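Local coordinates for ATP/GTP-binding site-containing protein A (Brucella abortus, PDB 6NTR), which functions in the periplasm to maintain the integrity of the cell envelope, at residues V6-I11 / N216-D221; Y34-N37 / G43-T46; T70-D73 / D78-F81. All coordinates share one frame; numbering follows the deposited sequence.

How the contacts relate
Contacts 2 and 3 pair neighbouring antiparallel strands of a beta-barrel-like fold. Contact 1 packs the start of strand 8-19 against the loop and short strand at 216-221, so contacts 2 and 3 fall in the sequence between its segments. Contact 2 lies in the hairpin of strands 25-39 and 43-56, contact 3 in that of 62-72 and 78-87, further along the chain. Centres of contacts 1 and 2 are about 10 Å apart, joined through strands 8-19 and 25-39. Contacts 2 and 3, also about 10 Å apart, are joined through 43-56 and 62-72. Contacts 1 and 3 do not touch. Contact 1 thus joins early and late parts of the chain, while contacts 2 and 3 build the barrel-like wall.

Contact 1: residues V6-I11 / N216-D221. With EDO (1,2-ethanediol), chain G.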
loop_
_atom_site.group_PDB
_atom_site.type_symbol
_atom_site.label_atom_id
_atom_site.label_comp_id
_atom_site.label_asym_id
_atom_site.label_seq_id
_atom_site.Cartn_x
_atom_site.Cartn_y
_atom_site.Cartn_z
ATOM N N VAL A 6 2.091 -11.011 11.004
ATOM C CA VAL A 6 2.336 -12.360 10.558
ATOM C C VAL A 6 2.865 -12.444 9.143
ATOM O O VAL A 6 2.372 -11.799 8.243
ATOM C CB VAL A 6 1.088 -13.224 10.708
ATOM C CG1 VAL A 6 -0.003 -12.774 9.765
ATOM C CG2 VAL A 6 1.425 -14.676 10.517
ATOM N N PRO A 7 3.889 -13.255 8.938
ATOM C CA PRO A 7 4.469 -13.395 7.609
ATOM C C PRO A 7 3.540 -14.161 6.710
ATOM O O PRO A 7 3.056 -15.199 7.088
ATOM C CB PRO A 7 5.727 -14.213 7.871
ATOM C CG PRO A 7 5.994 -14.054 9.314
ATOM C CD PRO A 7 4.651 -13.991 9.943
ATOM N N HIS A 8 3.269 -13.634 5.535
ATOM C CA HIS A 8 2.310 -14.273 4.669
ATOM C C HIS A 8 2.400 -13.817 3.239
ATOM O O HIS A 8 2.974 -12.807 2.944
ATOM C CB HIS A 8 0.923 -13.888 5.162
ATOM C CG HIS A 8 0.673 -12.422 5.089
ATOM N ND1 HIS A 8 1.190 -11.542 6.004
ATOM C CD2 HIS A 8 0.037 -11.676 4.168
ATOM C CE1 HIS A 8 0.852 -10.318 5.668
ATOM N NE2 HIS A 8 0.154 -10.372 4.557
ATOM N N ARG A 9 1.777 -14.570 2.361
ATOM C CA ARG A 9 1.699 -14.226 0.954
ATOM C C ARG A 9 0.217 -14.140 0.698
ATOM O O ARG A 9 -0.540 -14.992 1.122
ATOM C CB ARG A 9 2.348 -15.255 0.040
ATOM C CG ARG A 9 2.305 -14.862 -1.426
ATOM C CD ARG A 9 2.987 -15.909 -2.281
ATOM N NE ARG A 9 2.622 -15.827 -3.685
ATOM C CZ ARG A 9 2.206 -16.863 -4.396
ATOM N NH1 ARG A 9 2.098 -18.044 -3.821
ATOM N NH2 ARG A 9 1.895 -16.720 -5.671
ATOM N N ALA A 10 -0.201 -13.094 0.018
ATOM C CA ALA A 10 -1.611 -12.866 -0.222
ATOM C C ALA A 10 -1.802 -12.441 -1.666
ATOM O O ALA A 10 -1.129 -11.529 -2.150
ATOM C CB ALA A 10 -2.131 -11.805 0.724
ATOM N N ILE A 11 -2.706 -13.116 -2.354
ATOM C CA ILE A 11 -2.980 -12.845 -3.752
ATOM C C ILE A 11 -4.368 -12.259 -3.832
ATOM O O ILE A 11 -5.336 -12.872 -3.366
ATOM C CB ILE A 11 -2.911 -14.110 -4.606
ATOM C CG1 ILE A 11 -1.557 -14.774 -4.469
ATOM C CG2 ILE A 11 -3.160 -13.753 -6.029
ATOM C CD1 ILE A 11 -1.533 -16.112 -5.127
ATOM N N ASN A 216 -3.132 -8.775 12.886
ATOM C CA ASN A 216 -1.830 -9.313 12.508
ATOM C C ASN A 216 -1.307 -8.733 11.205
ATOM O O ASN A 216 -0.394 -9.311 10.604
ATOM C CB ASN A 216 -1.890 -10.837 12.410
ATOM C CG ASN A 216 -2.907 -11.318 11.396
ATOM O OD1 ASN A 216 -3.395 -10.543 10.578
ATOM N ND2 ASN A 216 -3.221 -12.609 11.434
ATOM N N GLY A 217 -1.875 -7.621 10.750
ATOM C CA GLY A 217 -1.420 -6.940 9.567
ATOM C C GLY A 217 -2.096 -7.364 8.288
ATOM O O GLY A 217 -2.019 -6.641 7.303
ATOM N N ILE A 218 -2.741 -8.522 8.264
ATOM C CA ILE A 218 -3.387 -8.960 7.041
ATOM C C ILE A 218 -4.474 -7.961 6.702
ATOM O O ILE A 218 -4.991 -7.278 7.574
ATOM C CB ILE A 218 -3.942 -10.379 7.228
ATOM C CG1 ILE A 218 -2.788 -11.342 7.507
ATOM C CG2 ILE A 218 -4.688 -10.839 6.001
ATOM C CD1 ILE A 218 -3.189 -12.784 7.511
ATOM N N THR A 219 -4.763 -7.804 5.421
ATOM C CA THR A 219 -5.835 -6.937 4.969
ATOM C C THR A 219 -6.557 -7.617 3.826
ATOM O O THR A 219 -5.998 -8.474 3.150
ATOM C CB THR A 219 -5.341 -5.587 4.467
ATOM O OG1 THR A 219 -4.767 -5.759 3.175
ATOM C CG2 THR A 219 -4.308 -5.039 5.364
ATOM N N ARG A 220 -7.797 -7.205 3.590
ATOM C CA ARG A 220 -8.609 -7.792 2.535
ATOM C C ARG A 220 -9.639 -6.767 2.104
ATOM O O ARG A 220 -9.621 -5.624 2.557
ATOM C CB ARG A 220 -9.269 -9.082 3.002
ATOM C CG ARG A 220 -10.202 -8.912 4.176
ATOM C CD ARG A 220 -10.802 -10.254 4.531
ATOM N NE ARG A 220 -11.686 -10.212 5.686
ATOM C CZ ARG A 220 -12.982 -9.930 5.621
ATOM N NH1 ARG A 220 -13.549 -9.653 4.452
ATOM N NH2 ARG A 220 -13.713 -9.933 6.726
ATOM N N ASP A 221 -10.524 -7.143 1.202
ATOM C CA ASP A 221 -11.629 -6.284 0.795
ATOM C C ASP A 221 -11.187 -4.895 0.435
ATOM O O ASP A 221 -11.786 -3.937 0.848
ATOM C CB ASP A 221 -12.697 -6.218 1.887
ATOM C CG ASP A 221 -14.077 -5.906 1.352
ATOM O OD1 ASP A 221 -14.207 -5.306 0.284
ATOM O OD2 ASP A 221 -15.044 -6.262 2.021
HETATM C C1 EDO G . -1.881 -7.544 3.936
HETATM O O1 EDO G . -2.672 -8.459 3.167
HETATM C C2 EDO G . -1.711 -6.259 3.154
HETATM O O2 EDO G . -1.021 -5.344 4.004
#
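Ile218 lies over one face of the His8 imidazole. Its CG1 stands 4.1 Å from the ring centroid and only 5° off the ring normal, a CH-pi contact through the middle of the face. At the ring edge, near its plane, is C1 of a bound 1,2-ethanediol, 3.5 Å from His8 NE2. The Val6 carbonyl also lies at the edge, in the ring plane, and His8 ND1 donates to its oxygen at 2.5 Å. The bond is fairly straight. With chi1 at 62°, His8 CG sits between its backbone N and carbonyl carbon, which folds the ring back toward Val6 O. The ring of Tyr34, on the adjoining strand 25-39, also meets the His8 ring.

The flat amide of Asn216 runs alongside Val6, both side chains pointing the same way. Val6 CG1 is 3.6 Å from Asn216 ND2. The same methyl reaches Ile218 CG1 at 3.9 Å, so it touches both residues. One backbone bond crosses the contact, from Val6 N to Asn216 O at 3.0 Å. Asn216 OD1 accepts from Ile218 N at 3.1 Å, an Asx turn that shapes the bend carrying Ile218 toward His8. Thr219 N donates to O1 of the ethanediol, and Tyr12 OH also bonds to this molecule.

Leu238 of strand 229-240 packs on Ile218. The diol, which sits between His8 and Thr219, probably comes from the crystallisation liquor. The chemistry is mixed: an apolar cover on one ring face, a diol at the edge, and a bond that restrains the ring's rotation. The unusually short distance from His8 ND1 to Val6 O is consistent with a proton on ND1.

Contact 2: residues Y34-N37 / G43-T46; sequences YEFN and GYTT
Two backbone hydrogen bonds tie Asn37 to Thr45. Thr45 N donates to Asn37 O at 2.6 Å. Asn37 N donates back to Thr45 O at 3.1 Å. This makes Asn37 and Thr45 an antiparallel hydrogen-bonded pair. Phe36 and Thr46 form the next pair, which is non-hydrogen-bonded. Around these bonds two CA-H...O contacts add to the backbone pairing, from Thr46 CA to Glu35 O and from Tyr44 CA to Asn37 O.

On the face of Phe36 and Thr46, the hydroxyl OG1 of Thr46 sits at the edge of the Phe36 ring, 3.1 Å from CD1. The Thr46 methyl turns the other way along the strand, and its CG2 reaches Tyr34 CE1 at 3.7 Å. Phe36 CG is anti to the backbone N (chi1 -178°), and the far end of the ring reaches Tyr44. There Phe36 CZ meets Tyr44 CD1 at 3.2 Å. The rings are close to parallel, 19° between planes, but displaced so far that little of one lies over the other. On the opposite face Asn37 CB touches Thr45 CG2 at 3.8 Å.

Thr127 of helix 126-138 packs against both Phe36 and Tyr44. Glu35 OE2 bonds to Tyr241 OH. The arrangement is that of an antiparallel beta hairpin, strands 25-39 and 43-56, within the beta-barrel-like fold.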
loop_
_atom_site.group_PDB
_atom_site.type_symbol
_atom_site.label_atom_id
_atom_site.label_comp_id
_atom_site.label_asym_id
_atom_site.label_seq_id
_atom_site.Cartn_x
_atom_site.Cartn_y
_atom_site.Cartn_z
ATOM N N TYR A 34 1.068 -9.923 -2.723
ATOM C CA TYR A 34 1.757 -9.261 -1.628
ATOM C C TYR A 34 2.409 -10.337 -0.783
ATOM O O TYR A 34 1.770 -11.335 -0.437
ATOM C CB TYR A 34 0.794 -8.407 -0.788
ATOM C CG TYR A 34 1.364 -7.743 0.471
ATOM C CD1 TYR A 34 2.033 -6.533 0.407
ATOM C CD2 TYR A 34 1.186 -8.314 1.722
ATOM C CE1 TYR A 34 2.512 -5.931 1.543
ATOM C CE2 TYR A 34 1.666 -7.716 2.855
ATOM C CZ TYR A 34 2.322 -6.527 2.757
ATOM O OH TYR A 34 2.805 -5.915 3.882
ATOM N N GLU A 35 3.684 -10.163 -0.499
ATOM C CA GLU A 35 4.367 -11.025 0.439
ATOM C C GLU A 35 5.045 -10.143 1.462
ATOM O O GLU A 35 5.649 -9.129 1.110
ATOM C CB GLU A 35 5.388 -11.957 -0.235
ATOM C CG GLU A 35 6.364 -12.528 0.801
ATOM C CD GLU A 35 6.835 -13.939 0.529
ATOM O OE1 GLU A 35 7.930 -14.295 1.010
ATOM O OE2 GLU A 35 6.102 -14.698 -0.135
ATOM N N PHE A 36 4.913 -10.520 2.729
ATOM C CA PHE A 36 5.504 -9.772 3.825
ATOM C C PHE A 36 6.138 -10.758 4.786
ATOM O O PHE A 36 5.487 -11.715 5.214
ATOM C CB PHE A 36 4.449 -8.915 4.532
ATOM C CG PHE A 36 4.985 -8.083 5.631
ATOM C CD1 PHE A 36 5.579 -6.867 5.358
ATOM C CD2 PHE A 36 4.870 -8.504 6.936
ATOM C CE1 PHE A 36 6.064 -6.090 6.362
ATOM C CE2 PHE A 36 5.354 -7.734 7.948
ATOM C CZ PHE A 36 5.951 -6.519 7.663
ATOM N N ASN A 37 7.411 -10.529 5.100
ATOM C CA ASN A 37 8.177 -11.390 5.990
ATOM C C ASN A 37 9.182 -10.522 6.727
ATOM O O ASN A 37 9.472 -9.394 6.320
ATOM C CB ASN A 37 8.892 -12.510 5.215
ATOM C CG ASN A 37 8.768 -13.883 5.882
ATOM O OD1 ASN A 37 9.089 -14.066 7.060
ATOM N ND2 ASN A 37 8.269 -14.849 5.121
ATOM N N GLY A 43 13.643 -7.595 10.941
ATOM C CA GLY A 43 13.384 -6.425 10.139
ATOM C C GLY A 43 12.200 -6.829 9.284
ATOM O O GLY A 43 11.555 -7.828 9.560
ATOM N N TYR A 44 11.898 -6.066 8.250
ATOM C CA TYR A 44 10.804 -6.457 7.379
ATOM C C TYR A 44 11.109 -6.399 5.890
ATOM O O TYR A 44 11.590 -5.403 5.382
ATOM C CB TYR A 44 9.549 -5.661 7.713
ATOM C CG TYR A 44 9.088 -5.893 9.116
ATOM C CD1 TYR A 44 8.561 -7.105 9.488
ATOM C CD2 TYR A 44 9.208 -4.910 10.073
ATOM C CE1 TYR A 44 8.138 -7.328 10.773
ATOM C CE2 TYR A 44 8.795 -5.126 11.366
ATOM C CZ TYR A 44 8.257 -6.338 11.704
ATOM O OH TYR A 44 7.843 -6.559 12.983
ATOM N N THR A 45 10.780 -7.472 5.190
ATOM C CA THR A 45 10.997 -7.513 3.759
ATOM C C THR A 45 9.646 -7.585 3.088
ATOM O O THR A 45 8.840 -8.438 3.400
ATOM C CB THR A 45 11.879 -8.699 3.318
ATOM O OG1 THR A 45 11.854 -8.802 1.894
ATOM C CG2 THR A 45 11.381 -9.985 3.906
ATOM N N THR A 46 9.416 -6.678 2.156
ATOM C CA THR A 46 8.138 -6.602 1.462
ATOM C C THR A 46 8.384 -6.719 -0.034
ATOM O O THR A 46 9.200 -5.981 -0.597
ATOM C CB THR A 46 7.393 -5.299 1.805
ATOM O OG1 THR A 46 7.062 -5.289 3.195
ATOM C CG2 THR A 46 6.124 -5.192 1.025
#

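Contact 3: residues T70-D73 / D78-F81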
loop_
_atom_site.group_PDB
_atom_site.type_symbol
_atom_site.label_atom_id
_atom_site.label_comp_id
_atom_site.label_asym_id
_atom_site.label_seq_id
_atom_site.Cartn_x
_atom_site.Cartn_y
_atom_site.Cartn_z
ATOM N N THR A 70 10.928 -3.907 -0.877
ATOM C CA THR A 70 11.441 -3.006 0.154
ATOM C C THR A 70 12.017 -3.787 1.324
ATOM O O THR A 70 11.726 -4.968 1.517
ATOM C CB THR A 70 10.367 -2.036 0.698
ATOM O OG1 THR A 70 9.515 -2.731 1.623
ATOM C CG2 THR A 70 9.543 -1.434 -0.432
ATOM N N PHE A 71 12.843 -3.098 2.107
ATOM C CA PHE A 71 13.298 -3.592 3.400
ATOM C C PHE A 71 13.296 -2.426 4.370
ATOM O O PHE A 71 13.776 -1.337 4.037
ATOM C CB PHE A 71 14.702 -4.222 3.330
ATOM C CG PHE A 71 15.196 -4.790 4.652
ATOM C CD1 PHE A 71 14.851 -6.072 5.045
ATOM C CD2 PHE A 71 16.006 -4.043 5.492
ATOM C CE1 PHE A 71 15.297 -6.587 6.247
ATOM C CE2 PHE A 71 16.448 -4.558 6.693
ATOM C CZ PHE A 71 16.092 -5.828 7.070
ATOM N N GLU A 72 12.752 -2.660 5.559
ATOM C CA GLU A 72 12.693 -1.678 6.627
ATOM C C GLU A 72 13.380 -2.252 7.850
ATOM O O GLU A 72 13.186 -3.423 8.184
ATOM C CB GLU A 72 11.232 -1.315 6.946
ATOM C CG GLU A 72 11.022 -0.273 8.024
ATOM C CD GLU A 72 9.558 -0.002 8.249
ATOM O OE1 GLU A 72 8.803 -0.047 7.259
ATOM O OE2 GLU A 72 9.167 0.202 9.416
ATOM N N ASP A 73 14.179 -1.430 8.514
ATOM C CA ASP A 73 14.980 -1.970 9.593
ATOM C C ASP A 73 14.207 -2.033 10.901
ATOM O O ASP A 73 13.256 -1.284 11.137
ATOM C CB ASP A 73 16.238 -1.160 9.814
ATOM C CG ASP A 73 17.310 -1.988 10.431
ATOM O OD1 ASP A 73 17.101 -2.461 11.563
ATOM O OD2 ASP A 73 18.345 -2.198 9.777
ATOM N N ASP A 78 15.723 2.863 8.906
ATOM C CA ASP A 78 16.200 2.723 7.548
ATOM C C ASP A 78 15.114 2.085 6.694
ATOM O O ASP A 78 14.246 1.369 7.201
ATOM C CB ASP A 78 17.469 1.890 7.504
ATOM C CG ASP A 78 18.062 1.826 6.118
ATOM O OD1 ASP A 78 18.258 2.905 5.512
ATOM O OD2 ASP A 78 18.275 0.698 5.619
ATOM N N PHE A 79 15.173 2.347 5.389
ATOM C CA PHE A 79 14.137 1.892 4.465
ATOM C C PHE A 79 14.752 1.796 3.075
ATOM O O PHE A 79 15.022 2.826 2.452
ATOM C CB PHE A 79 12.948 2.852 4.491
ATOM C CG PHE A 79 11.773 2.405 3.684
ATOM C CD1 PHE A 79 11.181 1.185 3.910
ATOM C CD2 PHE A 79 11.227 3.234 2.727
ATOM C CE1 PHE A 79 10.084 0.786 3.180
ATOM C CE2 PHE A 79 10.135 2.842 1.996
ATOM C CZ PHE A 79 9.564 1.613 2.222
ATOM N N ARG A 80 15.006 0.575 2.611
ATOM C CA ARG A 80 15.529 0.336 1.271
ATOM C C ARG A 80 14.377 0.015 0.324
ATOM O O ARG A 80 13.467 -0.734 0.681
ATOM C CB ARG A 80 16.545 -0.814 1.270
ATOM C CG ARG A 80 17.893 -0.498 1.929
ATOM C CD ARG A 80 18.928 -1.623 1.723
ATOM N NE ARG A 80 19.016 -2.536 2.862
ATOM C CZ ARG A 80 19.876 -2.395 3.864
ATOM N NH1 ARG A 80 20.724 -1.376 3.868
ATOM N NH2 ARG A 80 19.892 -3.272 4.859
ATOM N N PHE A 81 14.425 0.572 -0.888
ATOM C CA PHE A 81 13.303 0.441 -1.829
ATOM C C PHE A 81 13.701 0.393 -3.315
ATOM O O PHE A 81 14.581 1.140 -3.752
ATOM C CB PHE A 81 12.293 1.588 -1.609
ATOM C CG PHE A 81 12.877 2.970 -1.752
ATOM C CD1 PHE A 81 12.879 3.620 -2.978
ATOM C CD2 PHE A 81 13.387 3.626 -0.652
ATOM C CE1 PHE A 81 13.395 4.881 -3.096
ATOM C CE2 PHE A 81 13.909 4.883 -0.772
ATOM C CZ PHE A 81 13.913 5.513 -1.991
#
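Phe71 and Arg80 form an antiparallel hydrogen-bonded pair, Phe71 N to Arg80 O at 2.8 Å and Arg80 N to Phe71 O at 2.7 Å, in strands whose directions differ by 173°, with non-hydrogen-bonded pairs Thr70-Phe81 and Glu72-Phe79 flanking it and Asp73 N donating to Asp78 O at 3.1 Å toward the turn.

On one face the Phe79 ring reaches across to two residues of the other strand. Its CE1 meets Thr70 CB at 3.8 Å, and the two side chains run at a slant to each other. Glu72 CB lies at the ring edge, 3.9 Å from Phe79 CD1. With chi1 at -174° the Phe79 side chain extends away from its own N, and the ring leans toward Thr70.

On the other face, in one of its two modelled positions, Arg80 lies alongside Phe71 with its guanidinium plane 14° from that of the ring. This contact is tentative and loose, Arg80 NH2 to Phe71 CD2 at 4.0 Å. In this conformer Arg80 NH1 lies 3.7 Å from Asp78 OD2, a long pairing of charges with no N-H aimed at the oxygen. Arg80 may partly offset the charge of Asp78.

Strand 43-56 flanks strand 62-72 through Thr46 and Tyr44, and strand 90-102 flanks strand 78-87 through Gly97. At the start of helix 126-138, Pro126 packs on Glu72 and Phe79. Glu72 OE1 accepts from Thr127 N, and Phe125, just before the helix, stacks on Phe79.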